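Local atomic coordinates of enoyl-CoA hydratase/isomerase family protein (Pseudomonas syringae pv. tomato, PDB entry 3OT6), a protein that probably hydrates or isomerises enoyl-CoA thioesters, or carries out a related reaction on acyl-CoA substrates. Residues K46-V51 against H93-I98. Residues are numbered along the deposited sequence; the frame is centred on the assembly and turned at random.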
loop_
_atom_site.group_PDB
_atom_site.type_symbol
_atom_site.label_atom_id
_atom_site.label_comp_id
_atom_site.label_asym_id
_atom_site.label_seq_id
_atom_site.Cartn_x
_atom_site.Cartn_y
_atom_site.Cartn_z
ATOM N N LYS A 46 -9.278 -8.890 14.422
ATOM C CA LYS A 46 -10.175 -9.583 15.304
ATOM C C LYS A 46 -10.583 -10.961 14.676
ATOM O O LYS A 46 -10.679 -11.966 15.418
ATOM C CB LYS A 46 -11.294 -8.647 15.797
ATOM C CG LYS A 46 -12.566 -9.341 16.340
ATOM C CD LYS A 46 -13.643 -8.266 16.816
ATOM C CE LYS A 46 -15.030 -8.938 17.288
ATOM N NZ LYS A 46 -15.683 -9.883 16.238
ATOM N N ASP A 47 -10.667 -11.046 13.348
ATOM C CA ASP A 47 -10.940 -12.328 12.661
ATOM C C ASP A 47 -9.687 -13.115 12.337
ATOM O O ASP A 47 -9.756 -14.128 11.658
ATOM C CB ASP A 47 -11.715 -12.145 11.349
ATOM C CG ASP A 47 -13.064 -11.497 11.561
ATOM O OD1 ASP A 47 -13.684 -11.706 12.633
ATOM O OD2 ASP A 47 -13.516 -10.753 10.667
ATOM N N ARG A 48 -8.538 -12.659 12.828
ATOM C CA ARG A 48 -7.247 -13.338 12.583
ATOM C C ARG A 48 -7.028 -13.717 11.141
ATOM O O ARG A 48 -6.448 -14.772 10.872
ATOM C CB ARG A 48 -7.061 -14.580 13.441
ATOM C CG ARG A 48 -7.608 -14.444 14.853
ATOM C CD ARG A 48 -7.170 -15.678 15.643
ATOM N NE ARG A 48 -6.134 -15.249 16.559
ATOM C CZ ARG A 48 -4.867 -15.633 16.514
ATOM N NH1 ARG A 48 -4.417 -16.531 15.634
ATOM N NH2 ARG A 48 -4.048 -15.082 17.386
ATOM N N ALA A 49 -7.422 -12.843 10.218
ATOM C CA ALA A 49 -7.499 -13.268 8.833
ATOM C C ALA A 49 -6.238 -12.918 8.011
ATOM O O ALA A 49 -5.598 -11.891 8.261
ATOM C CB ALA A 49 -8.772 -12.653 8.184
ATOM N N ILE A 50 -5.905 -13.746 7.034
ATOM C CA ILE A 50 -5.076 -13.287 5.972
ATOM C C ILE A 50 -5.783 -12.122 5.211
ATOM O O ILE A 50 -6.976 -12.230 4.862
ATOM C CB ILE A 50 -4.703 -14.437 5.051
ATOM C CG1 ILE A 50 -3.779 -15.373 5.834
ATOM C CG2 ILE A 50 -3.911 -13.882 3.836
ATOM C CD1 ILE A 50 -3.616 -16.752 5.225
ATOM N N VAL A 51 -5.091 -10.989 5.025
ATOM C CA VAL A 51 -5.750 -9.793 4.449
ATOM C C VAL A 51 -5.350 -9.698 3.000
ATOM O O VAL A 51 -4.194 -9.970 2.655
ATOM C CB VAL A 51 -5.327 -8.475 5.148
ATOM C CG1 VAL A 51 -5.806 -7.266 4.331
ATOM C CG2 VAL A 51 -5.886 -8.388 6.640
ATOM N N HIS A 93 1.346 -5.432 10.761
ATOM C CA HIS A 93 0.137 -6.148 10.959
ATOM C C HIS A 93 0.390 -7.598 11.423
ATOM O O HIS A 93 1.207 -8.305 10.847
ATOM C CB HIS A 93 -0.673 -6.119 9.660
ATOM C CG HIS A 93 -2.096 -6.553 9.825
ATOM N ND1 HIS A 93 -3.006 -5.825 10.575
ATOM C CD2 HIS A 93 -2.757 -7.655 9.374
ATOM C CE1 HIS A 93 -4.179 -6.433 10.540
ATOM N NE2 HIS A 93 -4.054 -7.552 9.831
ATOM N N PRO A 94 -0.394 -8.086 12.378
ATOM C CA PRO A 94 -0.082 -9.413 12.931
ATOM C C PRO A 94 -0.330 -10.619 12.016
ATOM O O PRO A 94 0.174 -11.712 12.297
ATOM C CB PRO A 94 -0.878 -9.466 14.232
ATOM C CG PRO A 94 -1.967 -8.455 14.105
ATOM C CD PRO A 94 -1.454 -7.387 13.109
ATOM N N PHE A 95 -1.016 -10.413 10.897
ATOM C CA PHE A 95 -1.260 -11.477 9.914
ATOM C C PHE A 95 -0.806 -10.955 8.527
ATOM O O PHE A 95 -0.646 -9.732 8.344
ATOM C CB PHE A 95 -2.764 -11.909 9.904
ATOM C CG PHE A 95 -3.256 -12.272 11.235
ATOM C CD1 PHE A 95 -3.154 -13.583 11.682
ATOM C CD2 PHE A 95 -3.743 -11.294 12.101
ATOM C CE1 PHE A 95 -3.546 -13.920 12.959
ATOM C CE2 PHE A 95 -4.124 -11.615 13.387
ATOM C CZ PHE A 95 -4.002 -12.934 13.824
ATOM N N PRO A 96 -0.602 -11.871 7.564
ATOM C CA PRO A 96 -0.066 -11.501 6.286
ATOM C C PRO A 96 -0.995 -10.536 5.538
ATOM O O PRO A 96 -2.211 -10.728 5.551
ATOM C CB PRO A 96 0.039 -12.863 5.560
ATOM C CG PRO A 96 0.300 -13.874 6.715
ATOM C CD PRO A 96 -0.710 -13.345 7.704
ATOM N N ILE A 97 -0.435 -9.493 4.923
ATOM C CA ILE A 97 -1.177 -8.640 4.014
ATOM C C ILE A 97 -0.743 -8.838 2.546
ATOM O O ILE A 97 0.459 -8.698 2.185
ATOM C CB ILE A 97 -1.106 -7.178 4.429
ATOM C CG1 ILE A 97 -1.627 -7.018 5.860
ATOM C CG2 ILE A 97 -1.994 -6.306 3.491
ATOM C CD1 ILE A 97 -1.582 -5.582 6.373
ATOM N N ILE A 98 -1.728 -9.214 1.718
ATOM C CA ILE A 98 -1.579 -9.335 0.278
ATOM C C ILE A 98 -2.174 -8.090 -0.330
ATOM O O ILE A 98 -3.259 -7.619 0.073
ATOM C CB ILE A 98 -2.307 -10.570 -0.265
ATOM C CG1 ILE A 98 -1.833 -11.828 0.456
ATOM C CG2 ILE A 98 -2.063 -10.764 -1.752
ATOM C CD1 ILE A 98 -2.667 -13.158 0.073
HETATM O O HOH W 1 -5.799 -9.822 9.756
#
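One face of the Phe95 ring lies against the backbone of Arg48 and Ala49: Arg48 CA stands 3.7 Å from the ring centroid, displaced toward the rim in a CH-pi contact, and Ala49 N lies over the same face. At the ring's edge, in its plane, sits Arg48 CZ; the two planes are 84° apart, and Phe95 CZ lies 3.9 Å above the guanidinium plane, over its centre. Arg48 bends at chi3 (107°), which places NE, and chi4 (-114°) puts CZ at the edge. The His93 ring carries Pro94 CD over one face, while Val51 CG2 approaches it obliquely. In its plane, at the edge, a water joins His93 NE2 to Ala49 O, to which it donates at 2.6 Å. Beyond this junction, strands 50-54 and 97-100 begin to pair in parallel. Val51 N donates to Pro96 O (2.9 Å), and Val51 O accepts from Ile98 N (2.7 Å), both nearly straight. Val51 CG1 and Ile97 CG2 pack side by side at 4.0 Å. Ile50 instead meets Pro96 and Ile98. Arg48, at positive phi, is the C-prime residue of the Schellman motif ending helix 31-46. The contact joins that helix end to the central parallel strands of the crotonase fold; the water links two buried polar groups, and the guanidinium, at the ring's edge rather than its pi face, probably gains more from dispersion than cation-pi attraction.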